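Local coordinates for protein transcriptional regulator, MarR/EmrR family (Clostridium acetobutylicum, PDB 3JW4) that probably binds DNA as a transcriptional regulator of the MarR family, through a winged helix-turn-helix domain, at the interface of chains A and B. Sequence-based numbering; all coordinates share one arbitrary frame. Chains: chain A/B, Transcriptional regulator, MarR/EmrR family.

The interface of chains A and B. Residues chain A 125-126, 129, 134, 137-138, 141; chain B 15, 19, 140-141, 144.
An apolar helix-packing dimer interface brings B:Tyr15, on the N-terminal helix of chain B, against A:Leu137 of chain A; the tyrosine plugs into a pocket built by A:Ile125, A:Thr126, A:Gln134, A:Leu137 and A:Met138, and the patch has a twin with the chains exchanged. Terminal helices commonly pair the subunits of MarR proteins, and the arrangement here, with helix 131-146 of each chain taking part, fits that dimerisation role. B:Tyr15 makes the largest single contribution, with 129 Å² of its surface hidden by chain A, out of 440 Å² summed over both sides. Its CG stands anti to its own carbonyl carbon (chi1 -71°), and the ring reaches in until the phenol OH donates a hydrogen bond to the backbone O of A:Gln134 at 2.7 Å. The C=O...OH angle is 109° and the donor sits above the carbonyl plane, so the bond does not follow a lone pair. The ring itself is sandwiched. A:Leu137 CD2 lies 3.7 Å above one face, offset toward the rim, and A:Ile125 stands over the CD2 side of that face, its CD1 running on to B:Tyr15 CB. The selenomethionine A:Met138 bends at chi2 and chi3, and its methyl CE covers the opposite face, 3.8 Å from B:Tyr15 CD1, while its backbone N lies in plane at the edge. A:Thr126 crosses at about a right angle, its methyl CG2 beside the CE2 edge, tilted out of plane, 3.4 Å from B:Tyr15 CE2. With CG anti to the backbone N (chi1 -177°), the A:Leu137 fork faces chain B: CD2 covers the tyrosine ring and CD1 meets B:Ile140 CG2 at 3.8 Å. That same CG2 also touches A:Leu129, which packs against B:Val144 too. A:Leu141 CD1 extends the apolar strip to B:Ile19 CG1. Within chain A, the A:Gln134 side chain ties the preceding loop to the helix, its amide NE2 donating to A:Leu129 O at 3.0 Å.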
loop_
_atom_site.group_PDB
_atom_site.type_symbol
_atom_site.label_atom_id
_atom_site.label_comp_id
_atom_site.label_asym_id
_atom_site.label_seq_id
_atom_site.Cartn_x
_atom_site.Cartn_y
_atom_site.Cartn_z
ATOM N N ILE A 125 -8.372 -9.968 11.457
ATOM C CA ILE A 125 -8.754 -8.562 11.651
ATOM C C ILE A 125 -9.634 -8.393 12.887
ATOM O O ILE A 125 -9.590 -7.346 13.529
ATOM C CB ILE A 125 -9.496 -7.990 10.406
ATOM C CG1 ILE A 125 -8.494 -7.825 9.246
ATOM C CG2 ILE A 125 -10.168 -6.650 10.710
ATOM C CD1 ILE A 125 -9.132 -7.723 7.863
ATOM N N THR A 126 -10.421 -9.414 13.216
ATOM C CA THR A 126 -11.341 -9.303 14.322
ATOM C C THR A 126 -10.781 -9.808 15.635
ATOM O O THR A 126 -11.500 -9.775 16.636
ATOM C CB THR A 126 -12.614 -10.108 14.105
ATOM O OG1 THR A 126 -12.295 -11.494 14.004
ATOM C CG2 THR A 126 -13.335 -9.678 12.894
ATOM N N LEU A 129 -11.032 -7.435 18.527
ATOM C CA LEU A 129 -12.293 -6.732 18.592
ATOM C C LEU A 129 -13.401 -7.512 19.305
ATOM O O LEU A 129 -13.494 -8.752 19.208
ATOM C CB LEU A 129 -12.774 -6.456 17.179
ATOM C CG LEU A 129 -11.805 -5.707 16.294
ATOM C CD1 LEU A 129 -12.482 -5.499 14.935
ATOM C CD2 LEU A 129 -11.363 -4.390 16.932
ATOM N N GLN A 134 -16.907 -5.712 15.840
ATOM C CA GLN A 134 -16.876 -6.433 14.562
ATOM C C GLN A 134 -18.017 -5.967 13.633
ATOM O O GLN A 134 -17.798 -5.699 12.427
ATOM C CB GLN A 134 -16.926 -7.944 14.795
ATOM C CG GLN A 134 -15.694 -8.516 15.497
ATOM C CD GLN A 134 -15.934 -9.910 16.088
ATOM O OE1 GLN A 134 -16.674 -10.700 15.516
ATOM N NE2 GLN A 134 -15.306 -10.211 17.269
ATOM N N LEU A 137 -17.418 -2.126 12.652
ATOM C CA LEU A 137 -16.360 -1.968 11.636
ATOM C C LEU A 137 -16.920 -2.224 10.220
ATOM O O LEU A 137 -16.639 -1.500 9.275
ATOM C CB LEU A 137 -15.192 -2.945 11.870
ATOM C CG LEU A 137 -13.973 -2.825 10.916
ATOM C CD1 LEU A 137 -13.372 -1.425 10.931
ATOM C CD2 LEU A 137 -12.857 -3.827 11.241
HETATM N N MSE A 138 -17.675 -3.297 10.076
HETATM C CA MSE A 138 -18.253 -3.647 8.783
HETATM C C MSE A 138 -19.236 -2.582 8.334
HETATM O O MSE A 138 -19.137 -2.094 7.219
HETATM C CB MSE A 138 -18.912 -5.002 8.839
HETATM C CG MSE A 138 -19.529 -5.401 7.520
HETATM SE SE MSE A 138 -18.186 -5.442 6.116
HETATM C CE MSE A 138 -17.545 -7.068 6.576
ATOM N N LEU A 141 -17.132 0.696 7.507
ATOM C CA LEU A 141 -16.321 0.598 6.313
ATOM C C LEU A 141 -17.188 0.629 5.049
ATOM O O LEU A 141 -16.823 1.258 4.057
ATOM C CB LEU A 141 -15.435 -0.663 6.311
ATOM C CG LEU A 141 -14.261 -0.684 7.290
ATOM C CD1 LEU A 141 -13.602 -2.065 7.213
ATOM C CD2 LEU A 141 -13.240 0.430 6.992
ATOM N N TYR B 15 -13.741 -7.405 4.930
ATOM C CA TYR B 15 -13.034 -6.307 5.584
ATOM C C TYR B 15 -11.819 -5.858 4.771
ATOM O O TYR B 15 -11.621 -4.647 4.562
ATOM C CB TYR B 15 -12.501 -6.681 6.966
ATOM C CG TYR B 15 -13.476 -6.870 8.099
ATOM C CD1 TYR B 15 -14.434 -5.917 8.424
ATOM C CD2 TYR B 15 -13.357 -7.980 8.937
ATOM C CE1 TYR B 15 -15.322 -6.118 9.549
ATOM C CE2 TYR B 15 -14.222 -8.181 10.008
ATOM C CZ TYR B 15 -15.186 -7.224 10.324
ATOM O OH TYR B 15 -15.993 -7.478 11.415
ATOM N N ILE B 19 -11.008 -2.152 3.222
ATOM C CA ILE B 19 -9.808 -1.480 3.651
ATOM C C ILE B 19 -8.911 -1.142 2.444
ATOM O O ILE B 19 -8.423 -0.005 2.331
ATOM C CB ILE B 19 -9.031 -2.293 4.717
ATOM C CG1 ILE B 19 -9.802 -2.293 6.038
ATOM C CG2 ILE B 19 -7.641 -1.685 4.944
ATOM C CD1 ILE B 19 -9.468 -3.478 7.014
ATOM N N ILE B 140 -11.615 1.391 16.854
ATOM C CA ILE B 140 -11.490 0.091 16.256
ATOM C C ILE B 140 -10.232 -0.024 15.372
ATOM O O ILE B 140 -9.511 -1.015 15.441
ATOM C CB ILE B 140 -12.784 -0.238 15.447
ATOM C CG1 ILE B 140 -13.978 -0.409 16.414
ATOM C CG2 ILE B 140 -12.607 -1.490 14.603
ATOM C CD1 ILE B 140 -15.352 -0.542 15.712
ATOM N N LEU B 141 -9.977 0.972 14.537
ATOM C CA LEU B 141 -8.826 0.902 13.648
ATOM C C LEU B 141 -7.509 0.892 14.454
ATOM O O LEU B 141 -6.551 0.226 14.072
ATOM C CB LEU B 141 -8.822 2.032 12.617
ATOM C CG LEU B 141 -9.899 2.061 11.518
ATOM C CD1 LEU B 141 -9.759 3.377 10.740
ATOM C CD2 LEU B 141 -9.822 0.892 10.632
ATOM N N VAL B 144 -7.251 -2.746 15.566
ATOM C CA VAL B 144 -6.925 -3.648 14.472
ATOM C C VAL B 144 -5.438 -3.505 14.108
ATOM O O VAL B 144 -4.724 -4.487 13.965
ATOM C CB VAL B 144 -7.766 -3.358 13.216
ATOM C CG1 VAL B 144 -7.193 -4.113 12.011
ATOM C CG2 VAL B 144 -9.237 -3.645 13.480
#